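Local atomic coordinates of tudor domain-containing protein 1 (Mus musculus, PDB entry 4B9W), a protein that helps repress transposable elements during spermatogenesis through the piRNA pathway, binding Piwi proteins that carry methylated arginines through its Tudor domains. Residues D178-P182 and Y183-I187; Q115-P119 and Q120-L124. One frame throughout, in Å; residues are numbered along the deposited sequence.

Contact 1 (D178-P182 and Y183-I187); sequences DLSTP and YPKII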
ATOM      1  N   ASP A 178     -16.383  23.366   4.576  1.00 14.78           N
ATOM      2  CA  ASP A 178     -16.287  24.393   3.555  1.00 14.91           C
ATOM      3  C   ASP A 178     -16.920  25.710   4.073  1.00 15.13           C
ATOM      4  O   ASP A 178     -18.109  25.782   4.320  1.00 14.95           O
ATOM      5  CB  ASP A 178     -16.993  23.858   2.313  1.00 14.93           C
ATOM      6  CG  ASP A 178     -17.055  24.849   1.169  1.00 15.54           C
ATOM      7  OD1 ASP A 178     -16.525  25.974   1.274  1.00 16.48           O
ATOM      8  OD2 ASP A 178     -17.663  24.481   0.144  1.00 15.87           O
ATOM      9  N   LEU A 179     -16.099  26.745   4.217  1.00 15.83           N
ATOM     10  CA  LEU A 179     -16.538  28.042   4.716  1.00 16.32           C
ATOM     11  C   LEU A 179     -16.436  29.128   3.643  1.00 16.88           C
ATOM     12  O   LEU A 179     -16.312  30.306   3.952  1.00 17.51           O
ATOM     13  CB  LEU A 179     -15.707  28.429   5.948  1.00 16.62           C
ATOM     14  CG  LEU A 179     -15.856  27.470   7.134  1.00 16.84           C
ATOM     15  CD1 LEU A 179     -14.815  27.705   8.212  1.00 17.08           C
ATOM     16  CD2 LEU A 179     -17.259  27.590   7.702  1.00 16.79           C
ATOM     17  N   SER A 180     -16.510  28.728   2.378  1.00 17.71           N
ATOM     18  CA  SER A 180     -16.328  29.641   1.259  1.00 17.73           C
ATOM     19  C   SER A 180     -17.582  30.494   1.054  1.00 17.04           C
ATOM     20  O   SER A 180     -17.535  31.503   0.364  1.00 16.87           O
ATOM     21  CB  SER A 180     -15.978  28.864  -0.021  1.00 18.34           C
ATOM     22  OG  SER A 180     -17.001  27.940  -0.373  1.00 19.19           O
ATOM     23  N   THR A 181     -18.702  30.079   1.644  1.00 15.67           N
ATOM     24  CA  THR A 181     -19.880  30.942   1.758  1.00 14.30           C
ATOM     25  C   THR A 181     -20.318  31.078   3.234  1.00 13.97           C
ATOM     26  O   THR A 181     -19.771  30.417   4.124  1.00 13.63           O
ATOM     27  CB  THR A 181     -21.046  30.413   0.892  1.00 14.18           C
ATOM     28  OG1 THR A 181     -21.768  29.418   1.614  1.00 13.01           O
ATOM     29  CG2 THR A 181     -20.530  29.817  -0.444  1.00 14.21           C
ATOM     30  N   PRO A 182     -21.330  31.928   3.504  1.00 13.34           N
ATOM     31  CA  PRO A 182     -21.883  32.000   4.866  1.00 12.75           C
ATOM     32  C   PRO A 182     -22.567  30.717   5.346  1.00 12.16           C
ATOM     33  O   PRO A 182     -22.830  30.590   6.529  1.00 12.97           O
ATOM     34  CB  PRO A 182     -22.909  33.147   4.764  1.00 13.20           C
ATOM     35  CG  PRO A 182     -22.477  33.927   3.564  1.00 13.15           C
ATOM     36  CD  PRO A 182     -21.997  32.887   2.609  1.00 13.24           C
ATOM     37  N   TYR A 183     -22.867  29.791   4.441  1.00 11.64           N
ATOM     38  CA  TYR A 183     -23.486  28.520   4.789  1.00 11.69           C
ATOM     39  C   TYR A 183     -22.388  27.462   4.923  1.00 12.31           C
ATOM     40  O   TYR A 183     -21.868  26.997   3.921  1.00 11.74           O
ATOM     41  CB  TYR A 183     -24.464  28.135   3.701  1.00 10.96           C
ATOM     42  CG  TYR A 183     -25.363  26.953   3.988  1.00 11.00           C
ATOM     43  CD1 TYR A 183     -26.554  27.121   4.683  1.00 10.75           C
ATOM     44  CD2 TYR A 183     -25.080  25.690   3.465  1.00 10.98           C
ATOM     45  CE1 TYR A 183     -27.404  26.058   4.910  1.00 10.98           C
ATOM     46  CE2 TYR A 183     -25.914  24.607   3.704  1.00 10.93           C
ATOM     47  CZ  TYR A 183     -27.079  24.800   4.428  1.00 10.90           C
ATOM     48  OH  TYR A 183     -27.940  23.756   4.644  1.00 10.39           O
ATOM     49  N   PRO A 184     -22.018  27.099   6.166  1.00 12.99           N
ATOM     50  CA  PRO A 184     -20.984  26.091   6.298  1.00 13.73           C
ATOM     51  C   PRO A 184     -21.446  24.724   5.788  1.00 14.63           C
ATOM     52  O   PRO A 184     -22.619  24.363   5.919  1.00 15.59           O
ATOM     53  CB  PRO A 184     -20.656  26.080   7.794  1.00 13.79           C
ATOM     54  CG  PRO A 184     -21.604  26.991   8.465  1.00 13.61           C
ATOM     55  CD  PRO A 184     -22.547  27.554   7.456  1.00 13.16           C
ATOM     56  N   LYS A 185     -20.545  23.999   5.134  1.00 15.88           N
ATOM     57  CA  LYS A 185     -20.871  22.685   4.563  1.00 16.63           C
ATOM     58  C   LYS A 185     -19.850  21.693   5.113  1.00 16.22           C
ATOM     59  O   LYS A 185     -18.642  21.804   4.860  1.00 16.68           O
ATOM     60  CB  LYS A 185     -20.885  22.752   3.017  1.00 17.83           C
ATOM     61  CG  LYS A 185     -21.672  23.971   2.480  1.00 19.07           C
ATOM     62  CD  LYS A 185     -21.334  24.513   1.070  1.00 19.73           C
ATOM     63  CE  LYS A 185     -20.558  25.869   0.950  1.00 20.14           C
ATOM     64  NZ  LYS A 185     -20.134  26.732   2.128  1.00 18.26           N
ATOM     65  N   ILE A 186     -20.334  20.769   5.941  1.00 16.63           N
ATOM     66  CA  ILE A 186     -19.494  19.717   6.506  1.00 15.73           C
ATOM     67  C   ILE A 186     -19.508  18.564   5.520  1.00 15.00           C
ATOM     68  O   ILE A 186     -20.587  17.986   5.213  1.00 13.64           O
ATOM     69  CB  ILE A 186     -19.989  19.247   7.883  1.00 16.73           C
ATOM     70  CG1 ILE A 186     -20.096  20.444   8.840  1.00 17.26           C
ATOM     71  CG2 ILE A 186     -19.048  18.167   8.446  1.00 16.87           C
ATOM     72  CD1 ILE A 186     -20.345  20.091  10.299  1.00 17.11           C
ATOM     73  N   ILE A 187     -18.319  18.219   5.029  1.00 13.65           N
ATOM     74  CA  ILE A 187     -18.224  17.369   3.863  1.00 13.26           C
ATOM     75  C   ILE A 187     -18.855  15.990   4.139  1.00 13.91           C
ATOM     76  O   ILE A 187     -19.640  15.475   3.321  1.00 13.22           O
ATOM     77  CB  ILE A 187     -16.764  17.277   3.365  1.00 13.21           C
ATOM     78  CG1 ILE A 187     -16.150  18.686   3.128  1.00 12.77           C
ATOM     79  CG2 ILE A 187     -16.685  16.419   2.111  1.00 13.20           C
ATOM     80  CD1 ILE A 187     -16.992  19.636   2.307  1.00 12.24           C
TER

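Contact 2 (Q115-P119 and Q120-L124); sequences QAILP and QFLLL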
ATOM      1  N   GLN A 115      18.323  11.032  -6.196  1.00 15.73           N
ATOM      2  CA  GLN A 115      19.550  11.626  -5.704  1.00 16.69           C
ATOM      3  C   GLN A 115      19.515  11.599  -4.177  1.00 17.16           C
ATOM      4  O   GLN A 115      18.442  11.737  -3.556  1.00 16.34           O
ATOM      5  CB  GLN A 115      19.712  13.067  -6.239  1.00 16.74           C
ATOM      6  CG  GLN A 115      19.892  13.118  -7.755  1.00 17.14           C
ATOM      7  CD  GLN A 115      20.316  14.491  -8.257  1.00 18.24           C
ATOM      8  OE1 GLN A 115      21.166  15.144  -7.648  1.00 17.89           O
ATOM      9  NE2 GLN A 115      19.712  14.940  -9.372  1.00 18.87           N
ATOM     10  N   ALA A 116      20.678  11.406  -3.565  1.00 17.89           N
ATOM     11  CA  ALA A 116      20.795  11.525  -2.104  1.00 18.24           C
ATOM     12  C   ALA A 116      20.263  12.897  -1.640  1.00 17.72           C
ATOM     13  O   ALA A 116      20.407  13.884  -2.355  1.00 17.21           O
ATOM     14  CB  ALA A 116      22.241  11.325  -1.656  1.00 17.64           C
ATOM     15  N   ILE A 117      19.608  12.938  -0.478  1.00 17.79           N
ATOM     16  CA  ILE A 117      19.171  14.207   0.112  1.00 17.90           C
ATOM     17  C   ILE A 117      20.175  14.624   1.201  1.00 18.79           C
ATOM     18  O   ILE A 117      20.887  13.777   1.755  1.00 18.74           O
ATOM     19  CB  ILE A 117      17.732  14.126   0.667  1.00 17.92           C
ATOM     20  CG1 ILE A 117      17.185  15.546   0.889  1.00 17.43           C
ATOM     21  CG2 ILE A 117      17.670  13.277   1.939  1.00 17.42           C
ATOM     22  CD1 ILE A 117      15.674  15.632   0.991  1.00 16.96           C
ATOM     23  N   LEU A 118      20.272  15.923   1.461  1.00 18.99           N
ATOM     24  CA  LEU A 118      21.167  16.418   2.488  1.00 20.00           C
ATOM     25  C   LEU A 118      20.364  16.912   3.691  1.00 20.11           C
ATOM     26  O   LEU A 118      19.230  17.359   3.536  1.00 20.71           O
ATOM     27  CB  LEU A 118      22.057  17.523   1.918  1.00 20.30           C
ATOM     28  CG  LEU A 118      22.970  17.088   0.770  1.00 20.69           C
ATOM     29  CD1 LEU A 118      23.800  18.269   0.317  1.00 20.85           C
ATOM     30  CD2 LEU A 118      23.888  15.945   1.190  1.00 21.01           C
ATOM     31  N   PRO A 119      20.938  16.801   4.906  1.00 20.38           N
ATOM     32  CA  PRO A 119      20.248  17.165   6.145  1.00 20.61           C
ATOM     33  C   PRO A 119      19.605  18.554   6.182  1.00 20.10           C
ATOM     34  O   PRO A 119      18.621  18.763   6.900  1.00 19.68           O
ATOM     35  CB  PRO A 119      21.365  17.087   7.186  1.00 21.87           C
ATOM     36  CG  PRO A 119      22.277  16.034   6.668  1.00 21.11           C
ATOM     37  CD  PRO A 119      22.244  16.166   5.177  1.00 20.77           C
ATOM     38  N   GLN A 120      20.141  19.510   5.438  1.00 19.65           N
ATOM     39  CA  GLN A 120      19.589  20.860   5.510  1.00 20.07           C
ATOM     40  C   GLN A 120      18.273  20.963   4.774  1.00 19.79           C
ATOM     41  O   GLN A 120      17.524  21.904   4.991  1.00 19.50           O
ATOM     42  CB  GLN A 120      20.550  21.905   4.965  1.00 21.21           C
ATOM     43  CG  GLN A 120      21.046  21.640   3.559  1.00 22.44           C
ATOM     44  CD  GLN A 120      22.451  21.079   3.564  1.00 24.20           C
ATOM     45  OE1 GLN A 120      22.758  20.109   4.289  1.00 24.51           O
ATOM     46  NE2 GLN A 120      23.323  21.691   2.764  1.00 25.07           N
ATOM     47  N   PHE A 121      18.015  20.012   3.879  1.00 18.75           N
ATOM     48  CA  PHE A 121      16.732  19.924   3.198  1.00 19.12           C
ATOM     49  C   PHE A 121      15.682  19.140   3.980  1.00 18.05           C
ATOM     50  O   PHE A 121      14.573  18.966   3.495  1.00 17.53           O
ATOM     51  CB  PHE A 121      16.914  19.276   1.820  1.00 19.55           C
ATOM     52  CG  PHE A 121      17.811  20.050   0.898  1.00 19.78           C
ATOM     53  CD1 PHE A 121      17.564  21.393   0.629  1.00 20.45           C
ATOM     54  CD2 PHE A 121      18.886  19.434   0.276  1.00 20.42           C
ATOM     55  CE1 PHE A 121      18.378  22.103  -0.236  1.00 20.84           C
ATOM     56  CE2 PHE A 121      19.720  20.141  -0.577  1.00 20.59           C
ATOM     57  CZ  PHE A 121      19.458  21.475  -0.846  1.00 21.22           C
ATOM     58  N   LEU A 122      16.026  18.669   5.174  1.00 18.09           N
ATOM     59  CA  LEU A 122      15.116  17.865   5.989  1.00 17.72           C
ATOM     60  C   LEU A 122      14.677  18.613   7.246  1.00 17.72           C
ATOM     61  O   LEU A 122      14.045  18.039   8.125  1.00 17.42           O
ATOM     62  CB  LEU A 122      15.773  16.542   6.386  1.00 17.34           C
ATOM     63  CG  LEU A 122      16.075  15.491   5.315  1.00 16.93           C
ATOM     64  CD1 LEU A 122      16.863  14.360   5.958  1.00 16.67           C
ATOM     65  CD2 LEU A 122      14.799  14.953   4.672  1.00 16.75           C
ATOM     66  N   LEU A 123      14.990  19.900   7.326  1.00 18.11           N
ATOM     67  CA  LEU A 123      14.562  20.719   8.477  1.00 18.28           C
ATOM     68  C   LEU A 123      13.051  21.015   8.464  1.00 17.41           C
ATOM     69  O   LEU A 123      12.392  20.928   9.501  1.00 18.76           O
ATOM     70  CB  LEU A 123      15.355  22.026   8.507  1.00 19.14           C
ATOM     71  CG  LEU A 123      16.860  21.808   8.678  1.00 19.97           C
ATOM     72  CD1 LEU A 123      17.619  23.131   8.589  1.00 20.66           C
ATOM     73  CD2 LEU A 123      17.119  21.112  10.005  1.00 21.02           C
ATOM     74  N   LEU A 124      12.516  21.376   7.306  1.00 15.31           N
ATOM     75  CA  LEU A 124      11.092  21.609   7.154  1.00 14.58           C
ATOM     76  C   LEU A 124      10.347  20.279   7.373  1.00 14.10           C
ATOM     77  O   LEU A 124      10.707  19.258   6.801  1.00 14.08           O
ATOM     78  CB  LEU A 124      10.805  22.160   5.765  1.00 14.33           C
ATOM     79  CG  LEU A 124       9.387  22.605   5.450  1.00 14.35           C
ATOM     80  CD1 LEU A 124       9.044  23.923   6.154  1.00 14.22           C
ATOM     81  CD2 LEU A 124       9.236  22.709   3.941  1.00 13.74           C
TER

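Contact 1 (D178-P182 and Y183-I187)
Lys185 reaches back across the turn, its chain passing obliquely over the Asp178 carboxylate. Its CB lies 4.1 Å from Asp178 CB. CD and CE then run past OD2, and Lys185 CE comes to 3.3 Å from Asp178 OD2. The chain bends at chi3 (-107°); chi4 is modelled near eclipsed, so the exact place of NZ is doubtful. As modelled, Lys185 NZ bonds to Asp178 O at 3.1 Å, from above the carbonyl plane, and to Thr181 OG1 at 3.2 Å. Its approach to Tyr183 O is too short to be trusted. The salt bridge from Lys185 NZ to Asp178 OD1 is long, at 3.8 Å. With an alanine here, the Asp178 carboxylate would probably lose its nearby positive charge, and Thr181 OG1 its ammonium partner.

The turn joins strand 171-178 to strand 185-186 as a beta hairpin. Asp178 and Lys185 are its antiparallel hydrogen-bonded pair, with Asp178 N to Lys185 O at 2.8 Å and Lys185 N also on Asp178 O. Asp178 starts an Asx turn: its OD1 takes the backbone N of Ser180 nearly along the C-O axis. The hydroxyl of Ser180 reaches the syn lone pair of the same OD1, at 2.6 Å from OG. Thr181 OG1 accepts from Tyr183 N. On the flank, Leu179 CD2 rests against Pro184 CB, 3.7 Å away.

Contact 2 (Q115-P119 and Q120-L124)
Ile117 meets Phe121 and Leu122 where the chain leaves strand 114-116 and turns into a short 3-10 segment. This is the inner part of the contact, and both Ile117 and Leu122 are buried. Ile117 CG1 stands anti to its own nitrogen (chi1 -164°), which carries CD1 toward the following turn. Ile117 CD1 touches the Leu122 branch CD2 at 3.8 Å, and Ile117 CG1 lies 3.9 Å from Phe121 CB. Ile117 also packs on Pro71 and Cys73 of the Tudor sheet, while the Phe121 ring leans on Leu48, Leu52 and Tyr55 of helix 41-57. The turn therefore bridges that sheet and the long helix.

Two backbone bonds shape the turn. Phe121 N donates to Leu118 O at 2.9 Å, and Leu122 N donates to Pro119 O at 3.1 Å. Both join residues three apart, as in a 3-10 turn.

The other side faces solvent. Pro119, Gln120 and Leu123 are exposed, and few side-chain contacts cross between the segments there. Gln120 bends at chi2 (-102°) and swings its amide back, bringing OE1 to 3.6 Å from Leu118 CB. That is van der Waals contact with an apolar carbon. Leu118 CB also meets the ring atom Phe121 CD2, at 4.1 Å.

Across this contact the side chains meet through apolar and van der Waals touches, and the hydrogen bonds are all backbone. This suggests that main-chain bonds set the turn, while apolar packing holds its inner side.

Both contacts lie in the extended Tudor domain TD3 of TDRD1, contact 2 within its Tudor range. Contact 2 comes first along the chain, and the two lie on opposite sides of its centre. Their centres are about 38 Å apart and their nearest atoms about 24 Å apart, so they do not touch. They hold different elements. Residues 115-124 link the five-stranded Tudor sheet to helix 41-57; residues 178-187 form a hairpin at the edge of the six-stranded sheet, leading into helix 187-193. Both are partly buried. Contact 1 is more polar, with a charged pair and hydroxyls at an outlying turn. Contact 2 has an apolar inner side. Neither touches another protein chain of the assembly.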